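Local coordinates for ORF10 (Moritella marina, PDB 6RIW), which forms the ketosynthase-chain length factor didomain of a polyunsaturated fatty acid synthase and probably supports acyl-chain extension on acyl carrier protein, at residues R764-F770 with C877-S883; H803-F807 with H836-S841. One frame throughout, in Å; residues are numbered along the deposited sequence.

Overall arrangement
Both contacts fall in the second ketosynthase-like half of the didomain, the chain length factor, and illustrate how one long loop can hold a shorter one. The chain enters contact 1 along strand 763-772, passes through helix 776-790 and strand 797-801, and reaches 803-807, the first side of contact 2. Helix 808-821, strand 826-828 and helix 831-834 follow before 836-841 closes this inner loop. Helix 841-854 and strand 865-870 then lead to strand 876-884, which completes contact 1. Contact 2 is thus nested within contact 1, their centres about 17 Å apart and their nearest atoms about 7 Å apart. The outer closure pairs sheet strands; the inner joins the loops preceding two helices.

Contact 1. Residues R764-F770 with C877-S883; sequences RIDAVSF and CAHLILS
Two strands run antiparallel, axes closest at 4.6 Å and N-to-C directions at 152°. R764 starts the register in a hydrogen-bonded pair with S883 (R764 N to S883 O 3.0 Å, S883 N to R764 O 2.9 Å), while its guanidinium turns away to S753. I765 faces L882, CG1 to CG 4.1 Å. D766, at phi/psi -83/-26, breaks the extended run: its N donates to I881 O (2.8 Å), A767 N reaches the same I881 O weakly (3.4 Å), and S883 OG donates to D766 OD2 (2.8 Å). This classic beta bulge shifts register by one. I881 N returns to A767 O (3.0 Å). V768 (p) packs CG2 on L880 CG at 3.6 Å; S769 pairs with H879 (N to O 2.9 Å, O to N 2.8 Å); F770 (m) sets CE2 3.5 Å from A878 CB. Helix 668-682 meets the V768, F770 and L880 face, helix 776-790 the A767, S769 and H879 face, as in the five-layered alpha-beta-alpha-beta-alpha thiolase fold.

Contact 2. Residues H803-F807 with H836-S841; sequences HASGF and HTFNAS
Segment 803-807 is irregular and 836-841 mostly loop; positive phi marks A804, G806 and F838. In 803-807, A804 is left-handed (45/53) and G806 lies at 90/-2, a conformation suited to glycine, before F807 takes the N-cap position. In 836-841, F838 at 48/-106 and N839 at -67/-18 form a type II' turn closed by A840 N to T837 O (2.9 Å), and a 3-10 segment, 839-840, leads into the helix at S841. The backbones stay apart, with CA atoms 6.6 Å apart for S805 and H836 and 8.5 Å for H803 and S841, so side chains make the contact. H803 (t) and H836 (t) hold their rings nearly perpendicular, at 88°, with centroids 5.6 Å apart; a water joins them, 3.0 Å from H803 NE2 and 2.9 Å from H836 NE2. H836 ND1 accepts from F838 N (3.1 Å), which fixes the imidazole. S805 OG accepts from F807 N (3.1 Å) in an ST turn and also bonds E810. F807 CE2 meets F838 CE1 edge to edge at 3.9 Å. By sequence, H803 and H836 probably correspond to the two active-site histidines of ketosynthases, which does not make them catalytic in this half. W739 stacks on F807 and meets F838 edge-to-face, while E814 of helix 808-821 holds the backbone N atoms of H803 and A804, and F838 packs against strand 687-694 and helix 699-706.

Contact 1. Residues R764-F770 with C877-S883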
loop_
_atom_site.group_PDB
_atom_site.type_symbol
_atom_site.label_atom_id
_atom_site.label_comp_id
_atom_site.label_asym_id
_atom_site.label_seq_id
_atom_site.Cartn_x
_atom_site.Cartn_y
_atom_site.Cartn_z
ATOM N N ARG A 764 -2.799 -28.328 -0.804
ATOM C CA ARG A 764 -1.450 -27.800 -0.695
ATOM C C ARG A 764 -1.159 -26.895 -1.878
ATOM O O ARG A 764 -1.552 -27.200 -3.005
ATOM C CB ARG A 764 -0.420 -28.927 -0.653
ATOM C CG ARG A 764 -0.228 -29.437 0.744
ATOM C CD ARG A 764 0.753 -30.594 0.819
ATOM N NE ARG A 764 0.605 -31.111 2.171
ATOM C CZ ARG A 764 -0.258 -32.061 2.506
ATOM N NH1 ARG A 764 -0.349 -32.443 3.771
ATOM N NH2 ARG A 764 -0.992 -32.650 1.566
ATOM N N ILE A 765 -0.442 -25.801 -1.631
ATOM C CA ILE A 765 0.164 -25.026 -2.711
ATOM C C ILE A 765 1.553 -25.615 -2.956
ATOM O O ILE A 765 2.487 -25.409 -2.175
ATOM C CB ILE A 765 0.235 -23.529 -2.394
ATOM C CG1 ILE A 765 -1.144 -23.007 -1.993
ATOM C CG2 ILE A 765 0.739 -22.793 -3.631
ATOM C CD1 ILE A 765 -1.179 -21.496 -1.584
ATOM N N ASP A 766 1.695 -26.347 -4.061
ATOM C CA ASP A 766 2.964 -27.016 -4.334
ATOM C C ASP A 766 3.978 -26.084 -4.983
ATOM O O ASP A 766 5.186 -26.307 -4.856
ATOM C CB ASP A 766 2.739 -28.233 -5.228
ATOM C CG ASP A 766 2.187 -29.427 -4.461
ATOM O OD1 ASP A 766 2.409 -29.512 -3.232
ATOM O OD2 ASP A 766 1.521 -30.279 -5.088
ATOM N N ALA A 767 3.524 -25.046 -5.684
ATOM C CA ALA A 767 4.465 -24.163 -6.342
ATOM C C ALA A 767 3.764 -22.870 -6.713
ATOM O O ALA A 767 2.583 -22.879 -7.063
ATOM C CB ALA A 767 5.042 -24.806 -7.613
ATOM N N VAL A 768 4.501 -21.772 -6.641
ATOM C CA VAL A 768 4.106 -20.520 -7.286
ATOM C C VAL A 768 5.339 -19.991 -8.004
ATOM O O VAL A 768 6.427 -19.940 -7.422
ATOM C CB VAL A 768 3.539 -19.488 -6.289
ATOM C CG1 VAL A 768 4.574 -19.093 -5.234
ATOM C CG2 VAL A 768 3.005 -18.239 -7.046
ATOM N N SER A 769 5.190 -19.663 -9.281
ATOM C CA SER A 769 6.299 -19.181 -10.088
ATOM C C SER A 769 5.831 -17.987 -10.899
ATOM O O SER A 769 4.644 -17.856 -11.183
ATOM C CB SER A 769 6.821 -20.258 -11.040
ATOM O OG SER A 769 7.360 -21.332 -10.292
ATOM N N PHE A 770 6.786 -17.138 -11.297
ATOM C CA PHE A 770 6.507 -15.927 -12.060
ATOM C C PHE A 770 7.428 -15.838 -13.264
ATOM O O PHE A 770 8.542 -16.368 -13.240
ATOM C CB PHE A 770 6.721 -14.672 -11.200
ATOM C CG PHE A 770 5.796 -14.592 -10.028
ATOM C CD1 PHE A 770 6.092 -15.276 -8.853
ATOM C CD2 PHE A 770 4.630 -13.857 -10.103
ATOM C CE1 PHE A 770 5.228 -15.214 -7.768
ATOM C CE2 PHE A 770 3.765 -13.787 -8.997
ATOM C CZ PHE A 770 4.082 -14.479 -7.842
ATOM N N CYS A 877 3.463 -12.802 -15.326
ATOM C CA CYS A 877 2.599 -13.962 -15.296
ATOM C C CYS A 877 2.922 -14.764 -14.042
ATOM O O CYS A 877 4.094 -15.038 -13.765
ATOM C CB CYS A 877 2.796 -14.819 -16.542
ATOM S SG CYS A 877 1.816 -16.325 -16.416
ATOM N N ALA A 878 1.895 -15.108 -13.282
ATOM C CA ALA A 878 2.009 -16.014 -12.153
ATOM C C ALA A 878 1.397 -17.352 -12.542
ATOM O O ALA A 878 0.385 -17.401 -13.250
ATOM C CB ALA A 878 1.302 -15.451 -10.906
ATOM N N HIS A 879 2.020 -18.437 -12.098
ATOM C CA HIS A 879 1.456 -19.767 -12.308
ATOM C C HIS A 879 1.614 -20.585 -11.035
ATOM O O HIS A 879 2.705 -20.625 -10.451
ATOM C CB HIS A 879 2.141 -20.471 -13.489
ATOM C CG HIS A 879 1.247 -21.420 -14.235
ATOM N ND1 HIS A 879 0.320 -21.006 -15.175
ATOM C CD2 HIS A 879 1.161 -22.773 -14.192
ATOM C CE1 HIS A 879 -0.305 -22.066 -15.665
ATOM N NE2 HIS A 879 0.190 -23.152 -15.088
ATOM N N LEU A 880 0.528 -21.224 -10.602
ATOM C CA LEU A 880 0.529 -21.979 -9.355
ATOM C C LEU A 880 0.073 -23.402 -9.620
ATOM O O LEU A 880 -0.767 -23.644 -10.493
ATOM C CB LEU A 880 -0.408 -21.375 -8.306
ATOM C CG LEU A 880 -0.068 -19.995 -7.769
ATOM C CD1 LEU A 880 -0.577 -18.930 -8.715
ATOM C CD2 LEU A 880 -0.718 -19.814 -6.387
ATOM N N ILE A 881 0.601 -24.332 -8.834
ATOM C CA ILE A 881 0.116 -25.713 -8.821
ATOM C C ILE A 881 -0.392 -26.006 -7.418
ATOM O O ILE A 881 0.353 -25.856 -6.446
ATOM C CB ILE A 881 1.216 -26.723 -9.199
ATOM C CG1 ILE A 881 1.805 -26.430 -10.586
ATOM C CG2 ILE A 881 0.660 -28.135 -9.084
ATOM C CD1 ILE A 881 0.769 -26.531 -11.745
ATOM N N LEU A 882 -1.652 -26.417 -7.309
ATOM C CA LEU A 882 -2.233 -26.843 -6.046
ATOM C C LEU A 882 -2.568 -28.324 -6.147
ATOM O O LEU A 882 -2.852 -28.827 -7.239
ATOM C CB LEU A 882 -3.513 -26.063 -5.720
ATOM C CG LEU A 882 -3.311 -24.719 -5.017
ATOM C CD1 LEU A 882 -2.615 -23.712 -5.961
ATOM C CD2 LEU A 882 -4.650 -24.194 -4.518
ATOM N N SER A 883 -2.555 -29.023 -5.010
ATOM C CA SER A 883 -2.780 -30.466 -5.062
ATOM C C SER A 883 -3.686 -30.890 -3.918
ATOM O O SER A 883 -3.724 -30.254 -2.862
ATOM C CB SER A 883 -1.438 -31.224 -5.048
ATOM O OG SER A 883 -0.829 -31.139 -3.773
#

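Contact 2. Residues H803-F807 with H836-S841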
loop_
_atom_site.group_PDB
_atom_site.type_symbol
_atom_site.label_atom_id
_atom_site.label_comp_id
_atom_site.label_asym_id
_atom_site.label_seq_id
_atom_site.Cartn_x
_atom_site.Cartn_y
_atom_site.Cartn_z
ATOM N N HIS A 803 -6.959 -17.183 -15.599
ATOM C CA HIS A 803 -7.243 -15.821 -15.154
ATOM C C HIS A 803 -8.575 -15.342 -15.732
ATOM O O HIS A 803 -9.441 -14.854 -14.998
ATOM C CB HIS A 803 -6.078 -14.908 -15.571
ATOM C CG HIS A 803 -6.150 -13.520 -15.020
ATOM N ND1 HIS A 803 -6.189 -13.247 -13.665
ATOM C CD2 HIS A 803 -6.182 -12.317 -15.647
ATOM C CE1 HIS A 803 -6.259 -11.938 -13.486
ATOM N NE2 HIS A 803 -6.246 -11.351 -14.670
ATOM N N ALA A 804 -8.758 -15.515 -17.048
ATOM C CA ALA A 804 -10.011 -15.239 -17.764
ATOM C C ALA A 804 -10.628 -13.894 -17.360
ATOM O O ALA A 804 -11.794 -13.804 -16.978
ATOM C CB ALA A 804 -11.009 -16.370 -17.563
ATOM N N SER A 805 -9.820 -12.841 -17.435
ATOM C CA SER A 805 -10.249 -11.531 -16.959
ATOM C C SER A 805 -11.347 -10.933 -17.823
ATOM O O SER A 805 -12.143 -10.123 -17.334
ATOM C CB SER A 805 -9.060 -10.573 -16.948
ATOM O OG SER A 805 -8.561 -10.408 -18.274
ATOM N N GLY A 806 -11.376 -11.267 -19.111
ATOM C CA GLY A 806 -12.277 -10.576 -20.010
ATOM C C GLY A 806 -11.689 -9.340 -20.664
ATOM O O GLY A 806 -12.378 -8.699 -21.471
ATOM N N PHE A 807 -10.441 -8.983 -20.339
ATOM C CA PHE A 807 -9.680 -8.040 -21.154
ATOM C C PHE A 807 -9.046 -8.816 -22.297
ATOM O O PHE A 807 -8.405 -9.838 -22.066
ATOM C CB PHE A 807 -8.627 -7.337 -20.300
ATOM C CG PHE A 807 -9.228 -6.548 -19.173
ATOM C CD1 PHE A 807 -9.725 -5.270 -19.399
ATOM C CD2 PHE A 807 -9.352 -7.095 -17.900
ATOM C CE1 PHE A 807 -10.293 -4.530 -18.381
ATOM C CE2 PHE A 807 -9.924 -6.354 -16.871
ATOM C CZ PHE A 807 -10.406 -5.063 -17.123
ATOM N N HIS A 836 -14.874 -10.203 -11.515
ATOM C CA HIS A 836 -13.450 -9.873 -11.454
ATOM C C HIS A 836 -13.215 -9.032 -10.207
ATOM O O HIS A 836 -13.664 -7.887 -10.143
ATOM C CB HIS A 836 -13.035 -9.095 -12.704
ATOM C CG HIS A 836 -11.557 -9.054 -12.939
ATOM N ND1 HIS A 836 -10.641 -9.034 -11.908
ATOM C CD2 HIS A 836 -10.835 -9.064 -14.087
ATOM C CE1 HIS A 836 -9.415 -9.026 -12.409
ATOM N NE2 HIS A 836 -9.502 -9.040 -13.730
ATOM N N THR A 837 -12.510 -9.579 -9.209
ATOM C CA THR A 837 -12.297 -8.849 -7.965
ATOM C C THR A 837 -10.901 -8.224 -7.885
ATOM O O THR A 837 -10.437 -7.891 -6.788
ATOM C CB THR A 837 -12.586 -9.755 -6.755
ATOM O OG1 THR A 837 -11.688 -10.884 -6.747
ATOM C CG2 THR A 837 -14.038 -10.290 -6.829
ATOM N N PHE A 838 -10.230 -8.074 -9.034
ATOM C CA PHE A 838 -9.013 -7.287 -9.200
ATOM C C PHE A 838 -7.948 -7.570 -8.141
ATOM O O PHE A 838 -7.290 -8.617 -8.199
ATOM C CB PHE A 838 -9.428 -5.808 -9.324
ATOM C CG PHE A 838 -10.080 -5.561 -10.660
ATOM C CD1 PHE A 838 -9.279 -5.546 -11.810
ATOM C CD2 PHE A 838 -11.465 -5.550 -10.795
ATOM C CE1 PHE A 838 -9.873 -5.416 -13.077
ATOM C CE2 PHE A 838 -12.071 -5.436 -12.076
ATOM C CZ PHE A 838 -11.272 -5.373 -13.196
ATOM N N ASN A 839 -7.733 -6.674 -7.175
ATOM C CA ASN A 839 -6.617 -6.952 -6.254
ATOM C C ASN A 839 -6.854 -8.175 -5.372
ATOM O O ASN A 839 -5.891 -8.716 -4.808
ATOM C CB ASN A 839 -6.334 -5.719 -5.397
ATOM C CG ASN A 839 -5.829 -4.567 -6.240
ATOM O OD1 ASN A 839 -4.864 -4.724 -6.964
ATOM N ND2 ASN A 839 -6.494 -3.413 -6.168
ATOM N N ALA A 840 -8.091 -8.625 -5.227
ATOM C CA ALA A 840 -8.362 -9.861 -4.506
ATOM C C ALA A 840 -8.538 -11.071 -5.429
ATOM O O ALA A 840 -8.872 -12.162 -4.945
ATOM C CB ALA A 840 -9.619 -9.671 -3.632
ATOM N N SER A 841 -8.357 -10.913 -6.748
ATOM C CA SER A 841 -8.756 -11.981 -7.674
ATOM C C SER A 841 -7.955 -13.262 -7.469
ATOM O O SER A 841 -8.475 -14.359 -7.701
ATOM C CB SER A 841 -8.614 -11.530 -9.136
ATOM O OG SER A 841 -7.312 -11.032 -9.388
HETATM O O HOH W 1 -7.066 -8.545 -15.178
#